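Local structure of cytoplasmic protein (Cryptococcus neoformans var. grubii serotype A, 7LPO) at residues 678-683 and 689-694; 173-178 and 303-308; 106-111 and 119-124. The protein probably acts as a sterylglucosidase, hydrolysing the beta-glucosidic bond of steryl glucosides, and belongs to glycoside hydrolase family 5. One frame throughout, in Å; residues are numbered along the deposited sequence.

Contact 1 of 3, residues 678-683 and 689-694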
loop_
_atom_site.group_PDB
_atom_site.type_symbol
_atom_site.label_atom_id
_atom_site.label_comp_id
_atom_site.label_asym_id
_atom_site.label_seq_id
_atom_site.Cartn_x
_atom_site.Cartn_y
_atom_site.Cartn_z
ATOM N N GLU A 678 19.433 3.345 17.427
ATOM C CA GLU A 678 20.288 2.194 17.162
ATOM C C GLU A 678 19.549 0.869 17.268
ATOM O O GLU A 678 19.709 0.008 16.396
ATOM C CB GLU A 678 21.492 2.191 18.117
ATOM C CG GLU A 678 22.468 1.059 17.843
ATOM C CD GLU A 678 23.903 1.528 17.735
ATOM O OE1 GLU A 678 24.718 1.123 18.585
ATOM O OE2 GLU A 678 24.218 2.299 16.803
ATOM N N ARG A 679 18.745 0.672 18.313
ATOM C CA ARG A 679 18.072 -0.608 18.499
ATOM C C ARG A 679 16.815 -0.437 19.344
ATOM O O ARG A 679 16.826 0.277 20.351
ATOM C CB ARG A 679 18.997 -1.642 19.166
ATOM C CG ARG A 679 18.566 -3.053 18.845
ATOM C CD ARG A 679 19.214 -4.175 19.630
ATOM N NE ARG A 679 18.308 -5.323 19.529
ATOM C CZ ARG A 679 18.281 -6.190 18.516
ATOM N NH1 ARG A 679 19.145 -6.085 17.514
ATOM N NH2 ARG A 679 17.384 -7.173 18.507
ATOM N N ILE A 680 15.744 -1.118 18.940
ATOM C CA ILE A 680 14.504 -1.158 19.708
ATOM C C ILE A 680 14.109 -2.607 19.927
ATOM O O ILE A 680 14.121 -3.406 18.985
ATOM C CB ILE A 680 13.353 -0.424 19.004
ATOM C CG1 ILE A 680 13.631 1.068 18.908
ATOM C CG2 ILE A 680 12.051 -0.674 19.756
ATOM C CD1 ILE A 680 12.826 1.737 17.820
ATOM N N ASP A 681 13.721 -2.933 21.160
ATOM C CA ASP A 681 13.245 -4.264 21.507
ATOM C C ASP A 681 12.039 -4.119 22.420
ATOM O O ASP A 681 12.086 -3.380 23.408
ATOM C CB ASP A 681 14.332 -5.090 22.206
ATOM C CG ASP A 681 15.445 -5.521 21.265
ATOM O OD1 ASP A 681 15.171 -6.259 20.290
ATOM O OD2 ASP A 681 16.605 -5.137 21.508
ATOM N N PHE A 682 10.967 -4.830 22.103
ATOM C CA PHE A 682 9.762 -4.794 22.916
ATOM C C PHE A 682 9.216 -6.205 23.020
ATOM O O PHE A 682 9.094 -6.900 22.006
ATOM C CB PHE A 682 8.710 -3.863 22.313
ATOM C CG PHE A 682 7.383 -3.917 23.016
ATOM C CD1 PHE A 682 7.259 -3.478 24.320
ATOM C CD2 PHE A 682 6.266 -4.408 22.371
ATOM C CE1 PHE A 682 6.044 -3.514 24.968
ATOM C CE2 PHE A 682 5.045 -4.452 23.013
ATOM C CZ PHE A 682 4.933 -4.006 24.313
ATOM N N ASP A 683 8.877 -6.611 24.239
ATOM C CA ASP A 683 8.332 -7.930 24.524
ATOM C C ASP A 683 6.963 -7.762 25.174
ATOM O O ASP A 683 6.851 -7.193 26.265
ATOM C CB ASP A 683 9.282 -8.713 25.424
ATOM C CG ASP A 683 8.762 -10.087 25.761
ATOM O OD1 ASP A 683 8.591 -10.905 24.827
ATOM O OD2 ASP A 683 8.532 -10.345 26.960
ATOM N N PHE A 689 10.827 -3.060 27.563
ATOM C CA PHE A 689 11.158 -2.204 26.437
ATOM C C PHE A 689 12.583 -1.721 26.632
ATOM O O PHE A 689 12.940 -1.278 27.725
ATOM C CB PHE A 689 10.199 -1.019 26.364
ATOM C CG PHE A 689 10.578 0.020 25.359
ATOM C CD1 PHE A 689 10.517 -0.245 24.005
ATOM C CD2 PHE A 689 10.946 1.281 25.767
ATOM C CE1 PHE A 689 10.833 0.723 23.086
ATOM C CE2 PHE A 689 11.270 2.251 24.844
ATOM C CZ PHE A 689 11.209 1.971 23.507
ATOM N N LYS A 690 13.390 -1.808 25.580
ATOM C CA LYS A 690 14.773 -1.356 25.628
ATOM C C LYS A 690 15.085 -0.579 24.359
ATOM O O LYS A 690 14.880 -1.080 23.250
ATOM C CB LYS A 690 15.736 -2.538 25.780
ATOM C CG LYS A 690 17.203 -2.137 25.730
ATOM C CD LYS A 690 18.086 -3.200 26.352
ATOM C CE LYS A 690 19.516 -2.690 26.529
ATOM N NZ LYS A 690 20.537 -3.691 26.089
ATOM N N TYR A 691 15.571 0.646 24.530
ATOM C CA TYR A 691 15.906 1.533 23.425
ATOM C C TYR A 691 17.357 1.964 23.572
ATOM O O TYR A 691 17.745 2.500 24.618
ATOM C CB TYR A 691 14.978 2.743 23.419
ATOM C CG TYR A 691 15.264 3.734 22.325
ATOM C CD1 TYR A 691 15.624 3.312 21.048
ATOM C CD2 TYR A 691 15.174 5.093 22.559
ATOM C CE1 TYR A 691 15.885 4.212 20.051
ATOM C CE2 TYR A 691 15.421 6.006 21.553
ATOM C CZ TYR A 691 15.772 5.561 20.307
ATOM O OH TYR A 691 16.010 6.474 19.309
ATOM N N ALA A 692 18.150 1.743 22.522
ATOM C CA ALA A 692 19.544 2.167 22.458
ATOM C C ALA A 692 19.703 3.228 21.377
ATOM O O ALA A 692 19.208 3.058 20.257
ATOM C CB ALA A 692 20.463 0.983 22.158
ATOM N N VAL A 693 20.415 4.304 21.703
ATOM C CA VAL A 693 20.596 5.431 20.796
ATOM C C VAL A 693 22.079 5.779 20.710
ATOM O O VAL A 693 22.787 5.805 21.722
ATOM C CB VAL A 693 19.765 6.650 21.252
ATOM C CG1 VAL A 693 19.962 6.892 22.731
ATOM C CG2 VAL A 693 20.125 7.889 20.444
ATOM N N ARG A 694 22.549 6.033 19.494
ATOM C CA ARG A 694 23.916 6.478 19.257
ATOM C C ARG A 694 23.936 7.999 19.313
ATOM O O ARG A 694 23.266 8.660 18.509
ATOM C CB ARG A 694 24.415 5.973 17.904
ATOM C CG ARG A 694 25.870 6.296 17.595
ATOM C CD ARG A 694 26.397 5.453 16.434
ATOM N NE ARG A 694 26.391 4.026 16.753
ATOM C CZ ARG A 694 27.357 3.397 17.420
ATOM N NH1 ARG A 694 28.426 4.053 17.839
ATOM N NH2 ARG A 694 27.255 2.101 17.666
HETATM O O HOH W 1 17.215 -2.501 22.266
#
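I680 packs against two aromatic rings of the neighbouring strand. Its CG1 branch meets the Y691 ring at CD1, 3.7 Å away. Its CG2 branch meets F689 at CE1, 3.8 Å away. The two branches thus divide I680 between the rings, and it approaches both obliquely. CG1 stands beside the backbone N (chi1 -66°) and CG2 beside the carbonyl carbon. F682 continues this apolar face, with CB of F689 at the edge of its ring. P670 packs on I680 and Y691, while P668 and Y716 pack on F682 and F689. Y691 OH bonds to T673 OG1.

Strands 678-682 and 689-694 run antiparallel as the arms of a beta hairpin. D681 and K690 form a hydrogen-bonded pair. So do R679 and A692, with A692 N donating to R679 O at 2.9 Å. At this pair E678 N and R679 N both donate to A692 O, a classic beta bulge.

The other face is polar. R679 grips D681 side-on, with NE on OD2 at 2.6 Å and NH2 on OD1. A water donates to D681 OD2 and to K690 O, so it links the strands. At the edge, R694 NE donates to E678 OE2 at 2.8 Å, on the syn side, in a salt bridge. The carboxylate and guanidinium planes are 41° apart, and the bonds from R694 NH2 to E678 OE1 and OE2 are weak. The chemistry implies a two-faced hairpin, with an apolar face packed on P668, P670 and Y716, a face carrying the R679-D681 pair, and a salt bridge between the strands at the E678 end.

Contact 2 of 3, residues 173-178 and 303-308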
loop_
_atom_site.group_PDB
_atom_site.type_symbol
_atom_site.label_atom_id
_atom_site.label_comp_id
_atom_site.label_asym_id
_atom_site.label_seq_id
_atom_site.Cartn_x
_atom_site.Cartn_y
_atom_site.Cartn_z
ATOM N N ALA A 173 -16.587 -13.308 -18.885
ATOM C CA ALA A 173 -16.742 -14.406 -19.839
ATOM C C ALA A 173 -15.393 -14.860 -20.381
ATOM O O ALA A 173 -15.153 -16.063 -20.543
ATOM C CB ALA A 173 -17.662 -13.976 -20.981
ATOM N N THR A 174 -14.494 -13.915 -20.660
ATOM C CA THR A 174 -13.182 -14.225 -21.216
ATOM C C THR A 174 -12.130 -14.522 -20.149
ATOM O O THR A 174 -10.991 -14.841 -20.492
ATOM C CB THR A 174 -12.684 -13.064 -22.087
ATOM O OG1 THR A 174 -12.499 -11.900 -21.268
ATOM C CG2 THR A 174 -13.661 -12.751 -23.229
ATOM N N ALA A 175 -12.471 -14.421 -18.871
ATOM C CA ALA A 175 -11.491 -14.570 -17.805
ATOM C C ALA A 175 -10.394 -13.512 -17.905
ATOM O O ALA A 175 -9.269 -13.719 -17.449
ATOM C CB ALA A 175 -10.885 -15.976 -17.815
ATOM N N ALA A 176 -10.707 -12.370 -18.515
ATOM C CA ALA A 176 -9.741 -11.284 -18.610
ATOM C C ALA A 176 -9.545 -10.593 -17.270
ATOM O O ALA A 176 -8.511 -9.962 -17.058
ATOM C CB ALA A 176 -10.198 -10.279 -19.668
ATOM N N ALA A 177 -10.519 -10.694 -16.375
ATOM C CA ALA A 177 -10.390 -10.244 -14.999
ATOM C C ALA A 177 -11.414 -11.002 -14.167
ATOM O O ALA A 177 -12.481 -11.375 -14.669
ATOM C CB ALA A 177 -10.607 -8.735 -14.866
ATOM N N TYR A 178 -11.085 -11.226 -12.894
ATOM C CA TYR A 178 -12.009 -11.824 -11.940
ATOM C C TYR A 178 -12.507 -10.714 -11.026
ATOM O O TYR A 178 -11.725 -10.126 -10.270
ATOM C CB TYR A 178 -11.353 -12.937 -11.129
ATOM C CG TYR A 178 -11.020 -14.165 -11.926
ATOM C CD1 TYR A 178 -11.922 -14.686 -12.850
ATOM C CD2 TYR A 178 -9.795 -14.811 -11.760
ATOM C CE1 TYR A 178 -11.615 -15.803 -13.595
ATOM C CE2 TYR A 178 -9.483 -15.944 -12.490
ATOM C CZ TYR A 178 -10.396 -16.432 -13.403
ATOM O OH TYR A 178 -10.101 -17.555 -14.132
ATOM N N MET A 303 -4.985 -14.355 -24.453
ATOM C CA MET A 303 -5.317 -13.683 -25.703
ATOM C C MET A 303 -6.309 -14.501 -26.524
ATOM O O MET A 303 -7.262 -13.949 -27.085
ATOM C CB MET A 303 -4.042 -13.426 -26.506
ATOM C CG MET A 303 -3.106 -12.384 -25.889
ATOM S SD MET A 303 -1.493 -12.311 -26.708
ATOM C CE MET A 303 -0.616 -11.184 -25.620
ATOM N N ARG A 304 -6.098 -15.815 -26.621
ATOM C CA ARG A 304 -7.071 -16.658 -27.310
ATOM C C ARG A 304 -8.427 -16.584 -26.628
ATOM O O ARG A 304 -9.467 -16.520 -27.294
ATOM C CB ARG A 304 -6.597 -18.106 -27.354
ATOM C CG ARG A 304 -5.389 -18.347 -28.244
ATOM C CD ARG A 304 -4.758 -19.673 -27.882
ATOM N NE ARG A 304 -3.531 -19.938 -28.626
ATOM C CZ ARG A 304 -2.578 -20.767 -28.212
ATOM N NH1 ARG A 304 -2.710 -21.402 -27.053
ATOM N NH2 ARG A 304 -1.493 -20.953 -28.958
ATOM N N LEU A 305 -8.433 -16.607 -25.294
ATOM C CA LEU A 305 -9.683 -16.445 -24.562
ATOM C C LEU A 305 -10.320 -15.094 -24.865
ATOM O O LEU A 305 -11.541 -14.987 -25.004
ATOM C CB LEU A 305 -9.421 -16.590 -23.059
ATOM C CG LEU A 305 -9.133 -18.004 -22.544
ATOM C CD1 LEU A 305 -8.662 -17.957 -21.079
ATOM C CD2 LEU A 305 -10.348 -18.884 -22.664
ATOM N N GLY A 306 -9.507 -14.041 -24.938
ATOM C CA GLY A 306 -10.029 -12.723 -25.239
ATOM C C GLY A 306 -10.600 -12.596 -26.636
ATOM O O GLY A 306 -11.297 -11.616 -26.919
ATOM N N MET A 307 -10.291 -13.544 -27.522
ATOM C CA MET A 307 -10.929 -13.653 -28.825
ATOM C C MET A 307 -12.065 -14.675 -28.814
ATOM O O MET A 307 -12.547 -15.070 -29.879
ATOM C CB MET A 307 -9.893 -14.018 -29.891
ATOM C CG MET A 307 -9.015 -12.855 -30.335
ATOM S SD MET A 307 -9.946 -11.434 -30.997
ATOM C CE MET A 307 -10.780 -12.200 -32.384
ATOM N N GLY A 308 -12.507 -15.100 -27.635
ATOM C CA GLY A 308 -13.674 -15.936 -27.516
ATOM C C GLY A 308 -13.434 -17.419 -27.662
ATOM O O GLY A 308 -14.410 -18.178 -27.734
#
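T174 and L305 meet backbone to side chain. The carbonyl O of T174 lies 3.5 Å from CB of L305 and 3.9 Å from its CD1. In return, the methyl CG2 of T174 lies 3.6 Å from the carbonyl O of L305. Each residue therefore sets its carbonyl against carbon atoms of the other. No hydrogen bond crosses between the two segments, so the contact rests on van der Waals packing.

T174 also reaches the next residue of the helix. CB of T174 lies 4.1 Å from CA of G306. G306 has no side chain, and the threonine comes close to the main chain there. The hydroxyl of T174 is occupied elsewhere. OG1 sits between the backbone N and the carbonyl carbon (chi1 64°), and bonds to the carbonyl O of H170. T174 OG1 also takes a weak bond from A176 N, at 3.3 Å. These bonds hold OG1 within its own loop and leave the methyl to pack on the helix.

L305 directs its CB toward the loop. CD1 of L305 makes a looser contact with CB of A175, at 4.4 Å. I331, on strand 322-331, touches both A175 and L305 and so joins the two sides of the contact.

All four touching residues are buried. The contact packs the loop between helices 159-163 and 206-221 against the last turn of helix 299-306. Beyond that turn, G308 N donates to L305 O at 2.8 Å. G308 has positive phi and is the C-prime residue. This is the Schellman motif, a characteristic C-terminal ending of an alpha helix.

Contact 3 of 3, residues 106-111 and 119-124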
loop_
_atom_site.group_PDB
_atom_site.type_symbol
_atom_site.label_atom_id
_atom_site.label_comp_id
_atom_site.label_asym_id
_atom_site.label_seq_id
_atom_site.Cartn_x
_atom_site.Cartn_y
_atom_site.Cartn_z
ATOM N N GLU A 106 -10.299 7.269 -9.644
ATOM C CA GLU A 106 -11.724 7.216 -9.949
ATOM C C GLU A 106 -12.480 8.296 -9.193
ATOM O O GLU A 106 -13.388 8.929 -9.746
ATOM C CB GLU A 106 -12.305 5.844 -9.607
ATOM C CG GLU A 106 -13.826 5.787 -9.731
ATOM C CD GLU A 106 -14.431 4.439 -9.349
ATOM O OE1 GLU A 106 -15.627 4.249 -9.628
ATOM O OE2 GLU A 106 -13.731 3.567 -8.782
ATOM N N SER A 107 -12.148 8.490 -7.911
ATOM C CA SER A 107 -12.884 9.446 -7.093
ATOM C C SER A 107 -12.660 10.880 -7.553
ATOM O O SER A 107 -13.481 11.754 -7.243
ATOM C CB SER A 107 -12.498 9.290 -5.616
ATOM O OG SER A 107 -11.164 9.723 -5.374
ATOM N N LEU A 108 -11.597 11.128 -8.318
ATOM C CA LEU A 108 -11.292 12.462 -8.814
ATOM C C LEU A 108 -11.804 12.728 -10.225
ATOM O O LEU A 108 -12.036 13.894 -10.568
ATOM C CB LEU A 108 -9.778 12.704 -8.808
ATOM C CG LEU A 108 -9.043 12.720 -7.476
ATOM C CD1 LEU A 108 -7.532 12.841 -7.722
ATOM C CD2 LEU A 108 -9.521 13.843 -6.575
ATOM N N GLU A 109 -11.982 11.693 -11.061
ATOM C CA GLU A 109 -12.269 11.918 -12.478
ATOM C C GLU A 109 -13.290 10.919 -13.018
ATOM O O GLU A 109 -13.289 10.611 -14.214
ATOM C CB GLU A 109 -10.975 11.861 -13.309
ATOM C CG GLU A 109 -11.004 12.588 -14.646
ATOM C CD GLU A 109 -9.615 12.707 -15.292
ATOM O OE1 GLU A 109 -8.660 12.058 -14.829
ATOM O OE2 GLU A 109 -9.468 13.454 -16.273
ATOM N N HIS A 110 -14.185 10.435 -12.161
ATOM C CA HIS A 110 -15.182 9.462 -12.596
ATOM C C HIS A 110 -16.130 10.033 -13.639
ATOM O O HIS A 110 -16.669 9.281 -14.462
ATOM C CB HIS A 110 -15.994 8.978 -11.404
ATOM C CG HIS A 110 -16.525 10.086 -10.552
ATOM N ND1 HIS A 110 -17.687 10.766 -10.849
ATOM C CD2 HIS A 110 -16.043 10.639 -9.415
ATOM C CE1 HIS A 110 -17.898 11.695 -9.931
ATOM N NE2 HIS A 110 -16.915 11.639 -9.050
ATOM N N ALA A 111 -16.375 11.342 -13.605
ATOM C CA ALA A 111 -17.354 11.937 -14.512
ATOM C C ALA A 111 -16.928 11.878 -15.973
ATOM O O ALA A 111 -17.787 11.920 -16.852
ATOM C CB ALA A 111 -17.618 13.395 -14.121
ATOM N N ALA A 119 -15.773 18.695 -5.642
ATOM C CA ALA A 119 -16.380 18.541 -4.329
ATOM C C ALA A 119 -15.653 17.486 -3.512
ATOM O O ALA A 119 -15.443 17.665 -2.307
ATOM C CB ALA A 119 -17.858 18.189 -4.475
ATOM N N TYR A 120 -15.261 16.374 -4.136
ATOM C CA TYR A 120 -14.526 15.364 -3.380
ATOM C C TYR A 120 -13.165 15.890 -2.988
ATOM O O TYR A 120 -12.664 15.602 -1.883
ATOM C CB TYR A 120 -14.388 14.077 -4.188
ATOM C CG TYR A 120 -13.834 12.958 -3.343
ATOM C CD1 TYR A 120 -14.535 12.491 -2.244
ATOM C CD2 TYR A 120 -12.590 12.394 -3.615
ATOM C CE1 TYR A 120 -14.030 11.477 -1.446
ATOM C CE2 TYR A 120 -12.080 11.370 -2.829
ATOM C CZ TYR A 120 -12.803 10.922 -1.744
ATOM O OH TYR A 120 -12.315 9.915 -0.947
ATOM N N MET A 121 -12.528 16.658 -3.861
ATOM C CA MET A 121 -11.293 17.348 -3.544
ATOM C C MET A 121 -11.423 18.181 -2.236
ATOM O O MET A 121 -10.572 18.119 -1.381
ATOM C CB MET A 121 -10.907 18.296 -4.654
ATOM C CG MET A 121 -10.573 17.657 -5.958
ATOM S SD MET A 121 -9.481 18.629 -6.953
ATOM C CE MET A 121 -9.112 17.623 -8.306
ATOM N N ASP A 122 -12.520 18.931 -2.153
ATOM C CA ASP A 122 -12.739 19.765 -0.959
ATOM C C ASP A 122 -13.063 18.912 0.254
ATOM O O ASP A 122 -12.734 19.290 1.383
ATOM C CB ASP A 122 -13.875 20.746 -1.257
ATOM C CG ASP A 122 -13.493 21.801 -2.290
ATOM O OD1 ASP A 122 -12.297 22.026 -2.520
ATOM O OD2 ASP A 122 -14.393 22.428 -2.869
ATOM N N TYR A 123 -13.716 17.766 0.046
ATOM C CA TYR A 123 -13.918 16.838 1.150
ATOM C C TYR A 123 -12.577 16.355 1.694
ATOM O O TYR A 123 -12.361 16.333 2.913
ATOM C CB TYR A 123 -14.770 15.646 0.715
ATOM C CG TYR A 123 -14.620 14.482 1.669
ATOM C CD1 TYR A 123 -15.343 14.436 2.852
ATOM C CD2 TYR A 123 -13.721 13.449 1.406
ATOM C CE1 TYR A 123 -15.194 13.387 3.739
ATOM C CE2 TYR A 123 -13.565 12.392 2.291
ATOM C CZ TYR A 123 -14.308 12.366 3.454
ATOM O OH TYR A 123 -14.163 11.324 4.343
ATOM N N ILE A 124 -11.664 15.952 0.800
ATOM C CA ILE A 124 -10.343 15.504 1.238
ATOM C C ILE A 124 -9.649 16.598 2.036
ATOM O O ILE A 124 -9.023 16.334 3.067
ATOM C CB ILE A 124 -9.484 15.072 0.035
ATOM C CG1 ILE A 124 -9.971 13.742 -0.541
ATOM C CG2 ILE A 124 -8.038 14.952 0.450
ATOM C CD1 ILE A 124 -9.391 13.420 -1.908
HETATM O O HOH W 2 -10.884 7.674 -3.088
#
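S107 OG accepts a hydrogen bond from a water at 3.1 Å and also bonds to the carbonyl O of T104, at the end of strand 98-104. The same oxygen lies against the ring of Y120, 3.2 Å from CE2. It approaches obliquely, and this is a packing contact rather than a hydrogen bond. CB of S107 lies beside it, 3.5 Å from CE2 of Y120. The serine oxygen sits between the backbone N and the carbonyl carbon (chi1 69°), within reach of both T104 O and the tyrosine ring.

The water also lies 3.4 Å from Y120 OH, a weak link. The stronger partner of that hydroxyl is K75 O. The tyrosine ring is therefore anchored at its far end by a loop, with S107 OG and CB obliquely against CD2 and CE2.

The contact joins two consecutive helices, 105-109 and 118-133. They follow strand 98-104, which pairs in parallel with strand 137-143, as fits the TIM-barrel fold of family 5.

The other half is apolar. CD2 of L108 meets CG of M121 at 4.0 Å and CE of M121 at 4.2 Å. The two side chains cross at about a right angle, and the methionine chain is extended beyond CG. L108 also touches F103 on strand 98-104, while M121 touches E246 and R250 on helix 232-254.

Overall arrangement
Along the chain the order is contact 3, contact 2, contact 1, and each closes before the next opens. Contact 3 and contact 2 have centres 32 Å apart, with nearest atoms about 14 Å apart. Contact 1 lies on the opposite side of the chain's centre from both, with centres 43 Å from contact 3 and 53 Å from contact 2. Contact 3 and segment 173-178 belong to the family 5 barrel region, consistent with a TIM barrel. Contact 1 belongs to the C-terminal beta domain, within a four-stranded antiparallel sheet. Contacts 3 and 2 thus pack helices and a loop on the barrel side, contact 1 pairs strands of a separate sheet, and each is local to its own part.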